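Local coordinates for protein xyloglucan-specific endo-beta-1,4-glucanase (Uncultured bacterium, PDB 4W88) that probably cleaves internal beta-1,4-glucan linkages in the xyloglucan backbone, as a glycoside hydrolase family 5 enzyme of ruminal metagenomic origin, at residues Tyr198-Asp203 / Ala221-Thr226; Ile98-His103 / Leu142-Met147. The protein carries 1 engineered substitution. One frame throughout, in Å; residues are numbered along the deposited sequence.

Contact 1: residues Tyr198-Asp203 / Ala221-Thr226; sequences YGHNSD and ALHTYT
His223 N donates to a lone pair of His200 O in a nearly straight backbone bond 3.0 Å long. Beside it the two imidazoles stack face to face, planes 25° apart, with His200 CD2 set toward the rim of the His223 ring, 3.3 Å from His223 NE2. His200 CB adds a CH-pi contact over the same ring. A water bridges Ser202 and His223: it donates to His223 O at 2.6 Å and makes a second hydrogen bond, 2.7 Å long, with Ser202 OG. Turned between backbone N and carbonyl carbon (chi1 65°), this hydroxyl also meets the methyl CG2 of Thr224. The pairing joins the loop that follows strand 193-196 to the end of strand 218-223, its neighbour in the TIM barrel, beside the glycan pocket to which Tyr225 belongs. His200 NE2 bonds to Glu145 and His223 ND1 to Glu149, another pocket residue. An alanine in place of His223 would probably leave the His200 ring without its stacking partner and Glu149 OE2 without this imidazole. Next to His223, Leu222 CD2 packs 3.6 Å from Asn201 O, while Asn201 OD1 accepts from Asp203 N in an Asx turn and is also hydrogen-bonded to Thr206 OG1.

Contact 2: residues Ile98-His103 / Leu142-Met147; sequences IILDTH and LMFEGM
Ile98 O takes the backbone N-H of Met143 at 2.8 Å, starting a parallel pairing that runs through strands 98-101 and 142-145, the neighbouring third and fourth strands of this GH5 enzyme's (beta/alpha)8, or TIM, barrel. Leu100 uses both its backbone N and its O toward strand 142-145, straddling Phe144: the N donates to Met143 O, and the O accepts from Glu145 N at 2.9 Å. Past the regular pairing the bond from Thr102 N to Glu145 O is weak, and the side chain takes over. With OG1 held between the backbone N and carbonyl carbon (chi1 74°), the Thr102 hydroxyl donates to Gly146 O over 2.8 Å. On one face of the sheet, Ile98 CG2 lies 3.6 Å from Leu142 CD1, and Leu100 CB packs obliquely against the Phe144 ring. On the other, the selenomethionine Met143 bends at its last torsion and brings CE to 3.8 Å from Ile99 CG1. Ile99 CG2 rests 3.4 Å from Glu145 OE1 on the same face. That carboxylate, on an extended chain, is fixed by a salt bridge to Arg59 and a hydrogen bond with Thr270. Asp101 OD2 uses its syn lone pair to accept from His103 ND1 at 2.7 Å, in the imidazole plane, which orients the ring. Further out, helix 78-92 packs on Ile98 and Leu100, helix 164-182 covers Phe144 and Met147, and strand 193-196 extends the barrel beyond strand 142-145.

From the N terminus, contact 2 comes first: strand 97-101 leads through helix 117-134 to strand 142-145, and their pairing closes this right-handed beta-alpha-beta unit. The chain then runs along helix 164-182 into strand 193-196, and contact 1 closes the next but one loop, from 198-203 past helix 204-208 to strand 218-223. The two loops follow in series, neither enclosing nor crossing the other. Contact 2 ties the third strand of the eight-stranded parallel barrel to the fourth, and contact 1 ties the loop after the fifth strand to the sixth. They meet at the C-terminal ends of the barrel strands, where the His200-Glu145 hydrogen bond joins them and Ala221 CB packs against Glu145 OE2.

Contact 1: residues Tyr198-Asp203 / Ala221-Thr226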
loop_
_atom_site.group_PDB
_atom_site.type_symbol
_atom_site.label_atom_id
_atom_site.label_comp_id
_atom_site.label_asym_id
_atom_site.label_seq_id
_atom_site.Cartn_x
_atom_site.Cartn_y
_atom_site.Cartn_z
ATOM N N TYR A 198 11.966 -4.712 2.734
ATOM C CA TYR A 198 12.369 -4.946 1.344
ATOM C C TYR A 198 11.205 -5.682 0.661
ATOM O O TYR A 198 10.697 -6.691 1.197
ATOM C CB TYR A 198 13.596 -5.850 1.287
ATOM C CG TYR A 198 14.093 -6.072 -0.112
ATOM C CD1 TYR A 198 13.530 -7.053 -0.981
ATOM C CD2 TYR A 198 15.142 -5.312 -0.624
ATOM C CE1 TYR A 198 14.030 -7.190 -2.282
ATOM C CE2 TYR A 198 15.663 -5.511 -1.900
ATOM C CZ TYR A 198 15.132 -6.446 -2.717
ATOM O OH TYR A 198 15.654 -6.605 -3.974
ATOM N N GLY A 199 10.750 -5.178 -0.489
ATOM C CA GLY A 199 9.637 -5.805 -1.203
ATOM C C GLY A 199 8.291 -5.866 -0.502
ATOM O O GLY A 199 7.411 -6.610 -0.972
ATOM N N HIS A 200 8.127 -5.153 0.623
ATOM C CA HIS A 200 7.029 -5.381 1.535
ATOM C C HIS A 200 6.892 -6.869 1.956
ATOM O O HIS A 200 5.794 -7.331 2.312
ATOM C CB HIS A 200 5.743 -4.871 0.918
ATOM C CG HIS A 200 5.450 -3.406 1.115
ATOM N ND1 HIS A 200 6.158 -2.399 0.496
ATOM C CD2 HIS A 200 4.530 -2.787 1.894
ATOM C CE1 HIS A 200 5.666 -1.226 0.850
ATOM N NE2 HIS A 200 4.689 -1.437 1.712
ATOM N N ASN A 201 8.009 -7.595 1.925
ATOM C CA ASN A 201 8.116 -9.023 2.283
ATOM C C ASN A 201 8.066 -9.207 3.803
ATOM O O ASN A 201 8.559 -8.368 4.550
ATOM C CB ASN A 201 9.404 -9.612 1.671
ATOM C CG ASN A 201 9.616 -11.063 2.026
ATOM O OD1 ASN A 201 10.192 -11.388 3.082
ATOM N ND2 ASN A 201 9.154 -11.953 1.167
ATOM N N SER A 202 7.434 -10.310 4.228
ATOM C CA SER A 202 7.254 -10.656 5.652
ATOM C C SER A 202 7.902 -11.976 6.100
ATOM O O SER A 202 7.528 -12.519 7.153
ATOM C CB SER A 202 5.761 -10.673 6.013
ATOM O OG SER A 202 5.130 -11.680 5.339
ATOM N N ASP A 203 8.842 -12.492 5.321
ATOM C CA ASP A 203 9.619 -13.684 5.719
ATOM C C ASP A 203 10.469 -13.309 6.939
ATOM O O ASP A 203 10.892 -12.125 7.127
ATOM C CB ASP A 203 10.525 -14.192 4.588
ATOM C CG ASP A 203 9.780 -14.554 3.305
ATOM O OD1 ASP A 203 8.557 -14.711 3.269
ATOM O OD2 ASP A 203 10.487 -14.725 2.264
ATOM N N ALA A 221 4.382 -1.411 7.089
ATOM C CA ALA A 221 3.558 -1.920 6.036
ATOM C C ALA A 221 4.197 -3.214 5.478
ATOM O O ALA A 221 5.444 -3.322 5.272
ATOM C CB ALA A 221 3.412 -0.901 4.922
ATOM N N LEU A 222 3.298 -4.165 5.267
ATOM C CA LEU A 222 3.564 -5.441 4.593
ATOM C C LEU A 222 2.536 -5.697 3.535
ATOM O O LEU A 222 1.432 -5.229 3.639
ATOM C CB LEU A 222 3.609 -6.600 5.637
ATOM C CG LEU A 222 4.613 -6.360 6.739
ATOM C CD1 LEU A 222 4.354 -7.351 7.822
ATOM C CD2 LEU A 222 6.091 -6.441 6.252
ATOM N N HIS A 223 2.877 -6.542 2.548
ATOM C CA HIS A 223 1.917 -7.022 1.596
ATOM C C HIS A 223 1.865 -8.534 1.706
ATOM O O HIS A 223 2.884 -9.185 1.614
ATOM C CB HIS A 223 2.274 -6.658 0.170
ATOM C CG HIS A 223 2.240 -5.199 -0.117
ATOM N ND1 HIS A 223 2.703 -4.637 -1.308
ATOM C CD2 HIS A 223 1.746 -4.176 0.611
ATOM C CE1 HIS A 223 2.505 -3.340 -1.258
ATOM N NE2 HIS A 223 1.915 -3.048 -0.122
ATOM N N THR A 224 0.652 -9.060 1.921
ATOM C CA THR A 224 0.481 -10.445 2.226
ATOM C C THR A 224 -0.689 -11.014 1.451
ATOM O O THR A 224 -1.818 -11.166 1.966
ATOM C CB THR A 224 0.367 -10.778 3.719
ATOM O OG1 THR A 224 -0.655 -10.002 4.346
ATOM C CG2 THR A 224 1.633 -10.545 4.381
ATOM N N TYR A 225 -0.414 -11.286 0.209
ATOM C CA TYR A 225 -1.410 -11.983 -0.654
ATOM C C TYR A 225 -1.324 -13.509 -0.471
ATOM O O TYR A 225 -0.998 -14.262 -1.422
ATOM C CB TYR A 225 -1.127 -11.649 -2.100
ATOM C CG TYR A 225 -1.367 -10.197 -2.546
ATOM C CD1 TYR A 225 -0.354 -9.197 -2.470
ATOM C CD2 TYR A 225 -2.549 -9.852 -3.190
ATOM C CE1 TYR A 225 -0.588 -7.909 -2.953
ATOM C CE2 TYR A 225 -2.773 -8.577 -3.710
ATOM C CZ TYR A 225 -1.751 -7.599 -3.617
ATOM O OH TYR A 225 -1.997 -6.373 -4.155
ATOM N N THR A 226 -1.610 -13.940 0.737
ATOM C CA THR A 226 -1.218 -15.268 1.204
ATOM C C THR A 226 -2.428 -16.194 1.295
ATOM O O THR A 226 -3.472 -15.836 1.897
ATOM C CB THR A 226 -0.596 -15.120 2.571
ATOM O OG1 THR A 226 0.469 -14.154 2.477
ATOM C CG2 THR A 226 -0.079 -16.428 3.084
HETATM O O HOH W 1 4.820 -10.301 2.996
#

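Contact 2: residues Ile98-His103 / Leu142-Met147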
loop_
_atom_site.group_PDB
_atom_site.type_symbol
_atom_site.label_atom_id
_atom_site.label_comp_id
_atom_site.label_asym_id
_atom_site.label_seq_id
_atom_site.Cartn_x
_atom_site.Cartn_y
_atom_site.Cartn_z
ATOM N N ILE A 98 -6.619 7.779 4.958
ATOM C CA ILE A 98 -5.982 7.851 3.657
ATOM C C ILE A 98 -4.525 7.428 3.753
ATOM O O ILE A 98 -3.825 7.909 4.672
ATOM C CB ILE A 98 -6.031 9.278 3.064
ATOM C CG1 ILE A 98 -7.459 9.808 3.099
ATOM C CG2 ILE A 98 -5.462 9.286 1.639
ATOM C CD1 ILE A 98 -7.578 11.314 2.909
ATOM N N ILE A 99 -4.064 6.673 2.789
ATOM C CA ILE A 99 -2.641 6.489 2.605
ATOM C C ILE A 99 -2.243 6.982 1.254
ATOM O O ILE A 99 -2.771 6.545 0.267
ATOM C CB ILE A 99 -2.189 5.018 2.776
ATOM C CG1 ILE A 99 -2.502 4.492 4.183
ATOM C CG2 ILE A 99 -0.745 4.831 2.356
ATOM C CD1 ILE A 99 -2.257 2.970 4.299
ATOM N N LEU A 100 -1.272 7.887 1.254
ATOM C CA LEU A 100 -0.570 8.335 0.044
ATOM C C LEU A 100 0.819 7.661 -0.006
ATOM O O LEU A 100 1.585 7.782 0.951
ATOM C CB LEU A 100 -0.323 9.831 0.088
ATOM C CG LEU A 100 0.399 10.448 -1.091
ATOM C CD1 LEU A 100 -0.335 10.251 -2.408
ATOM C CD2 LEU A 100 0.677 11.929 -0.761
ATOM N N ASP A 101 1.123 6.938 -1.090
ATOM C CA ASP A 101 2.440 6.365 -1.236
ATOM C C ASP A 101 3.249 6.975 -2.384
ATOM O O ASP A 101 2.764 7.881 -3.080
ATOM C CB ASP A 101 2.387 4.835 -1.345
ATOM C CG ASP A 101 2.090 4.272 -2.742
ATOM O OD1 ASP A 101 2.031 5.004 -3.713
ATOM O OD2 ASP A 101 2.000 2.959 -2.804
ATOM N N THR A 102 4.486 6.494 -2.542
ATOM C CA THR A 102 5.119 6.452 -3.869
ATOM C C THR A 102 5.025 4.976 -4.300
ATOM O O THR A 102 5.061 4.063 -3.456
ATOM C CB THR A 102 6.574 6.946 -3.872
ATOM O OG1 THR A 102 7.499 5.985 -3.273
ATOM C CG2 THR A 102 6.722 8.294 -3.245
ATOM N N HIS A 103 4.970 4.734 -5.602
ATOM C CA HIS A 103 4.545 3.454 -6.090
ATOM C C HIS A 103 5.584 2.815 -7.047
ATOM O O HIS A 103 6.591 2.306 -6.536
ATOM C CB HIS A 103 3.098 3.453 -6.585
ATOM C CG HIS A 103 2.435 2.122 -6.383
ATOM N ND1 HIS A 103 1.958 1.715 -5.146
ATOM C CD2 HIS A 103 2.150 1.113 -7.245
ATOM C CE1 HIS A 103 1.427 0.510 -5.271
ATOM N NE2 HIS A 103 1.536 0.130 -6.526
ATOM N N LEU A 142 -4.774 11.436 7.275
ATOM C CA LEU A 142 -3.877 11.235 6.116
ATOM C C LEU A 142 -2.514 10.714 6.656
ATOM O O LEU A 142 -1.848 11.362 7.480
ATOM C CB LEU A 142 -3.645 12.527 5.337
ATOM C CG LEU A 142 -2.592 12.504 4.180
ATOM C CD1 LEU A 142 -2.999 11.492 3.151
ATOM C CD2 LEU A 142 -2.497 13.845 3.532
HETATM N N MSE A 143 -2.094 9.556 6.103
HETATM C CA MSE A 143 -0.856 8.882 6.434
HETATM C C MSE A 143 -0.033 8.762 5.178
HETATM O O MSE A 143 -0.591 8.778 4.036
HETATM C CB MSE A 143 -1.240 7.507 6.949
HETATM C CG MSE A 143 -2.206 7.581 8.118
HETATM SE SE MSE A 143 -2.604 5.812 8.899
HETATM C CE MSE A 143 -3.933 5.170 7.654
ATOM N N PHE A 144 1.291 8.743 5.339
ATOM C CA PHE A 144 2.216 8.628 4.225
ATOM C C PHE A 144 2.937 7.280 4.322
ATOM O O PHE A 144 3.426 6.897 5.393
ATOM C CB PHE A 144 3.301 9.717 4.255
ATOM C CG PHE A 144 2.821 11.148 4.162
ATOM C CD1 PHE A 144 1.605 11.548 3.566
ATOM C CD2 PHE A 144 3.701 12.164 4.587
ATOM C CE1 PHE A 144 1.241 12.889 3.515
ATOM C CE2 PHE A 144 3.361 13.482 4.467
ATOM C CZ PHE A 144 2.133 13.847 3.926
ATOM N N GLU A 145 3.045 6.615 3.167
ATOM C CA GLU A 145 3.781 5.354 3.037
ATOM C C GLU A 145 4.920 5.579 2.049
ATOM O O GLU A 145 4.735 5.882 0.869
ATOM C CB GLU A 145 2.816 4.236 2.587
ATOM C CG GLU A 145 3.478 2.841 2.413
ATOM C CD GLU A 145 2.438 1.756 2.049
ATOM O OE1 GLU A 145 1.277 2.156 1.769
ATOM O OE2 GLU A 145 2.804 0.534 2.002
ATOM N N GLY A 146 6.151 5.557 2.584
ATOM C CA GLY A 146 7.287 6.124 1.863
ATOM C C GLY A 146 7.607 5.485 0.506
ATOM O O GLY A 146 7.895 6.202 -0.461
HETATM N N MSE A 147 7.470 4.148 0.460
HETATM C CA MSE A 147 7.854 3.341 -0.699
HETATM C C MSE A 147 6.870 2.207 -0.841
HETATM O O MSE A 147 6.203 1.798 0.129
HETATM C CB MSE A 147 9.283 2.735 -0.551
HETATM C CG MSE A 147 10.312 3.825 -0.309
HETATM SE SE MSE A 147 12.110 3.010 -0.121
HETATM C CE MSE A 147 12.019 2.507 1.757
#